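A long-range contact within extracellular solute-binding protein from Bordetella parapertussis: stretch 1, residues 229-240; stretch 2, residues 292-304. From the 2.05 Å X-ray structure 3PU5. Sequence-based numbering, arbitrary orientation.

Stretch 1 (229-240) KWVDPTEGAVSS
Stretch 2 292-304: HRLPSIDSVQLVD

Two backbone hydrogen bonds centred on Gln 301 pin the stretches together: Gln 301 N donates to Ala 237 O (2.7 Å, 169° at the hydrogen) and Ser 239 N donates to Gln 301 O (2.8 Å, 168°). They make a single parallel beta bridge between Val 238 and Gln 301, with CA atoms 4.8 Å apart; the register continues as Ala 237 with Val 300 (5.1 Å, CA to CA) and Ser 239 with Leu 302 (5.4 Å, CA to CA). Both segments are extended, Val 238 at phi/psi -104/117 and Gln 301 at -109/133, and Val 238 CA also lies 3.3 Å from Gln 301 O in a CA-H...O contact. Beyond the bridge, water 3 extends the pairing, donating to Ser 239 O (2.7 Å) and accepting from Val 303 N (2.8 Å).

At the other end, two waters link the carboxylate of Asp 232 (chi1 t, chi2 0°) to stretch 2. Water 1 donates to Asp 232 OD1 (2.6 Å) and Ser 299 OG (3.0 Å) and accepts from Ala 237 N (2.8 Å). Water 2 donates to Asp 232 OD2 (2.6 Å) and Ser 299 OG (2.8 Å) and accepts from Ser 296 N (2.8 Å). An acid with two acceptor oxygens thus receives one water on each. Ser 299, chi1 p, accepts from both while its OG donates to Ser 296 O (3.0 Å), holding the helical-angled 297-299 segment in shape.

A type I turn from Pro 233 to Gly 236, closed by Gly 236 N to Pro 233 O (2.8 Å), leads stretch 1 into the bridge. Gly 236 (phi/psi 109/143) is buried; a CB would clash with Gln 301 CG and Ser 299 O, and the backbone angles themselves call for glycine. Gln 301, m at chi1 and chi2 with chi3 -60°, folds back so that NE2 donates to Ser 299 O (3.2 Å), while its CG lies 3.8 Å from Glu 235 O.

Packing completes the 491 Å² buried surface. Ser 239, chi1 m, points toward stretch 2, and its small side chain lets OG approach Val 300 CB (chi1 m) to 3.2 Å; that hydroxyl is hydrogen-bonded elsewhere in the structure. Val 238 CG1 meets Val 303 CG2 at 4.1 Å, both t, and Ser 239 O lies 3.7 Å from Leu 302 CG. Trp 230 (chi1 t, chi2 79°) brings CH2 obliquely to 3.8 Å from CG of the buried Pro 295, whose compact ring is C-gamma endo.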

# COMPACT_ATOMS: atom_id res chain seq x y z
N LYS A 229 11.80 14.42 -6.83
CA LYS A 229 12.45 13.14 -6.66
C LYS A 229 11.93 12.48 -5.39
O LYS A 229 11.33 13.14 -4.53
CB LYS A 229 13.97 13.30 -6.60
CG LYS A 229 14.61 13.50 -7.97
CD LYS A 229 16.09 13.14 -7.94
CE LYS A 229 16.70 13.17 -9.33
NZ LYS A 229 16.57 14.50 -9.98
N TRP A 230 12.16 11.18 -5.29
CA TRP A 230 11.67 10.37 -4.17
C TRP A 230 12.85 9.74 -3.46
O TRP A 230 13.79 9.27 -4.10
CB TRP A 230 10.75 9.27 -4.69
CG TRP A 230 10.04 8.48 -3.62
CD1 TRP A 230 8.93 8.85 -2.93
CD2 TRP A 230 10.39 7.17 -3.15
NE1 TRP A 230 8.56 7.86 -2.05
CE2 TRP A 230 9.44 6.81 -2.17
CE3 TRP A 230 11.41 6.26 -3.47
CZ2 TRP A 230 9.48 5.59 -1.49
CZ3 TRP A 230 11.45 5.04 -2.79
CH2 TRP A 230 10.49 4.72 -1.81
N VAL A 231 12.79 9.74 -2.13
CA VAL A 231 13.82 9.13 -1.31
C VAL A 231 13.35 7.80 -0.74
O VAL A 231 12.29 7.71 -0.14
CB VAL A 231 14.25 10.03 -0.13
CG1 VAL A 231 15.32 9.35 0.70
CG2 VAL A 231 14.76 11.38 -0.65
N ASP A 232 14.16 6.77 -0.95
CA ASP A 232 14.01 5.49 -0.28
C ASP A 232 14.74 5.63 1.05
O ASP A 232 15.97 5.56 1.09
CB ASP A 232 14.65 4.41 -1.16
CG ASP A 232 14.37 3.01 -0.67
OD1 ASP A 232 13.67 2.86 0.35
OD2 ASP A 232 14.83 2.06 -1.33
N PRO A 233 14.00 5.87 2.15
CA PRO A 233 14.66 6.21 3.42
C PRO A 233 15.50 5.05 3.95
O PRO A 233 15.10 3.90 3.80
CB PRO A 233 13.49 6.49 4.37
CG PRO A 233 12.29 6.71 3.46
CD PRO A 233 12.54 5.81 2.29
N THR A 234 16.63 5.34 4.58
CA THR A 234 17.51 4.26 5.05
C THR A 234 16.86 3.32 6.06
O THR A 234 17.21 2.13 6.13
CB THR A 234 18.88 4.78 5.58
OG1 THR A 234 18.67 5.72 6.64
CG2 THR A 234 19.67 5.47 4.46
N GLU A 235 15.91 3.82 6.85
CA GLU A 235 15.19 2.97 7.81
C GLU A 235 14.15 2.10 7.12
O GLU A 235 13.56 1.22 7.73
CB GLU A 235 14.49 3.81 8.87
CG GLU A 235 15.39 4.81 9.58
CD GLU A 235 15.31 6.21 8.98
OE1 GLU A 235 14.96 6.34 7.79
OE2 GLU A 235 15.60 7.18 9.72
N GLY A 236 13.94 2.37 5.83
CA GLY A 236 12.93 1.67 5.05
C GLY A 236 11.74 2.55 4.72
O GLY A 236 11.31 3.37 5.53
N ALA A 237 11.20 2.38 3.52
CA ALA A 237 9.91 2.99 3.18
C ALA A 237 8.77 2.21 3.86
O ALA A 237 8.92 1.03 4.20
CB ALA A 237 9.72 3.04 1.67
N VAL A 238 7.66 2.89 4.10
CA VAL A 238 6.52 2.28 4.77
C VAL A 238 5.48 1.96 3.72
O VAL A 238 4.94 2.87 3.08
CB VAL A 238 5.89 3.24 5.76
CG1 VAL A 238 4.95 2.49 6.69
CG2 VAL A 238 6.98 3.95 6.53
N SER A 239 5.19 0.68 3.57
CA SER A 239 4.46 0.21 2.41
C SER A 239 3.16 -0.45 2.80
O SER A 239 3.04 -1.05 3.87
CB SER A 239 5.32 -0.76 1.62
OG SER A 239 6.54 -0.14 1.27
N SER A 240 2.18 -0.33 1.91
CA SER A 240 0.89 -0.92 2.13
C SER A 240 0.39 -1.41 0.78
O SER A 240 0.89 -1.00 -0.28
CB SER A 240 -0.08 0.11 2.70
OG SER A 240 0.39 0.65 3.93
N HIS A 292 15.99 0.85 -10.87
CA HIS A 292 16.93 1.64 -10.11
C HIS A 292 16.31 2.48 -8.98
O HIS A 292 17.03 3.04 -8.16
CB HIS A 292 17.75 2.54 -11.05
CG HIS A 292 18.41 1.78 -12.17
ND1 HIS A 292 19.40 0.84 -11.95
CD2 HIS A 292 18.21 1.82 -13.51
CE1 HIS A 292 19.78 0.33 -13.11
NE2 HIS A 292 19.07 0.91 -14.07
N ARG A 293 14.98 2.55 -8.93
CA ARG A 293 14.35 3.46 -7.96
C ARG A 293 13.28 2.84 -7.06
O ARG A 293 13.08 3.29 -5.93
CB ARG A 293 13.84 4.73 -8.66
CG ARG A 293 13.03 4.49 -9.91
CD ARG A 293 12.79 5.79 -10.66
NE ARG A 293 11.99 5.55 -11.86
CZ ARG A 293 11.35 6.50 -12.54
NH1 ARG A 293 11.40 7.76 -12.15
NH2 ARG A 293 10.64 6.17 -13.62
N LEU A 294 12.58 1.83 -7.56
CA LEU A 294 11.62 1.12 -6.74
C LEU A 294 12.32 0.57 -5.50
O LEU A 294 13.37 -0.04 -5.61
CB LEU A 294 11.01 -0.03 -7.52
CG LEU A 294 9.72 -0.59 -6.93
CD1 LEU A 294 8.60 0.38 -7.23
CD2 LEU A 294 9.43 -1.95 -7.52
N PRO A 295 11.73 0.80 -4.31
CA PRO A 295 12.39 0.28 -3.10
C PRO A 295 12.38 -1.25 -3.10
O PRO A 295 11.41 -1.86 -3.54
CB PRO A 295 11.49 0.81 -1.96
CG PRO A 295 10.12 0.98 -2.63
CD PRO A 295 10.47 1.51 -4.00
N SER A 296 13.46 -1.84 -2.59
CA SER A 296 13.64 -3.28 -2.59
C SER A 296 12.55 -4.00 -1.80
O SER A 296 12.13 -3.55 -0.74
CB SER A 296 15.01 -3.63 -2.00
OG SER A 296 15.17 -5.04 -1.94
N ILE A 297 12.11 -5.14 -2.33
CA ILE A 297 11.09 -5.95 -1.69
C ILE A 297 11.53 -6.33 -0.27
O ILE A 297 10.70 -6.44 0.63
CB ILE A 297 10.78 -7.22 -2.53
CG1 ILE A 297 9.58 -7.99 -1.98
CG2 ILE A 297 12.01 -8.13 -2.64
CD1 ILE A 297 9.16 -9.16 -2.88
N ASP A 298 12.84 -6.48 -0.08
CA ASP A 298 13.37 -6.90 1.21
C ASP A 298 13.47 -5.76 2.21
O ASP A 298 13.49 -6.00 3.41
CB ASP A 298 14.76 -7.52 1.02
CG ASP A 298 14.74 -8.70 0.08
OD1 ASP A 298 15.59 -8.76 -0.83
OD2 ASP A 298 13.84 -9.56 0.25
N SER A 299 13.52 -4.53 1.72
CA SER A 299 13.76 -3.38 2.59
C SER A 299 12.50 -2.70 3.12
O SER A 299 12.55 -2.03 4.16
CB SER A 299 14.62 -2.35 1.85
OG SER A 299 13.87 -1.73 0.82
N VAL A 300 11.38 -2.82 2.42
CA VAL A 300 10.19 -2.04 2.79
C VAL A 300 9.60 -2.53 4.11
O VAL A 300 9.69 -3.71 4.43
CB VAL A 300 9.09 -2.03 1.68
CG1 VAL A 300 9.62 -1.35 0.41
CG2 VAL A 300 8.58 -3.43 1.37
N GLN A 301 8.99 -1.61 4.85
CA GLN A 301 8.44 -1.92 6.17
C GLN A 301 6.92 -1.90 6.12
O GLN A 301 6.31 -0.96 5.59
CB GLN A 301 8.92 -0.90 7.20
CG GLN A 301 10.43 -0.84 7.34
CD GLN A 301 11.01 -2.11 7.93
OE1 GLN A 301 10.67 -2.51 9.04
NE2 GLN A 301 11.90 -2.77 7.18
N LEU A 302 6.30 -2.93 6.69
CA LEU A 302 4.86 -3.01 6.78
C LEU A 302 4.45 -2.99 8.24
O LEU A 302 5.01 -3.72 9.05
CB LEU A 302 4.34 -4.28 6.12
CG LEU A 302 4.44 -4.36 4.60
CD1 LEU A 302 5.86 -4.69 4.17
CD2 LEU A 302 3.48 -5.40 4.08
N VAL A 303 3.46 -2.17 8.56
CA VAL A 303 2.97 -2.08 9.93
C VAL A 303 1.79 -3.02 10.14
O VAL A 303 0.91 -3.13 9.28
CB VAL A 303 2.57 -0.64 10.27
CG1 VAL A 303 2.18 -0.54 11.75
CG2 VAL A 303 3.72 0.32 9.94
N ASP A 304 1.79 -3.71 11.28
CA ASP A 304 0.74 -4.66 11.64
C ASP A 304 -0.66 -4.07 11.51
O ASP A 304 -1.00 -3.11 12.19
CB ASP A 304 0.99 -5.14 13.08
CG ASP A 304 -0.09 -6.08 13.60
OD1 ASP A 304 -1.02 -6.43 12.84
OD2 ASP A 304 -0.00 -6.48 14.78
O HOH W 1 12.61 0.86 1.64
O HOH W 2 15.39 -0.45 -1.15
O HOH W 3 2.47 -0.57 6.45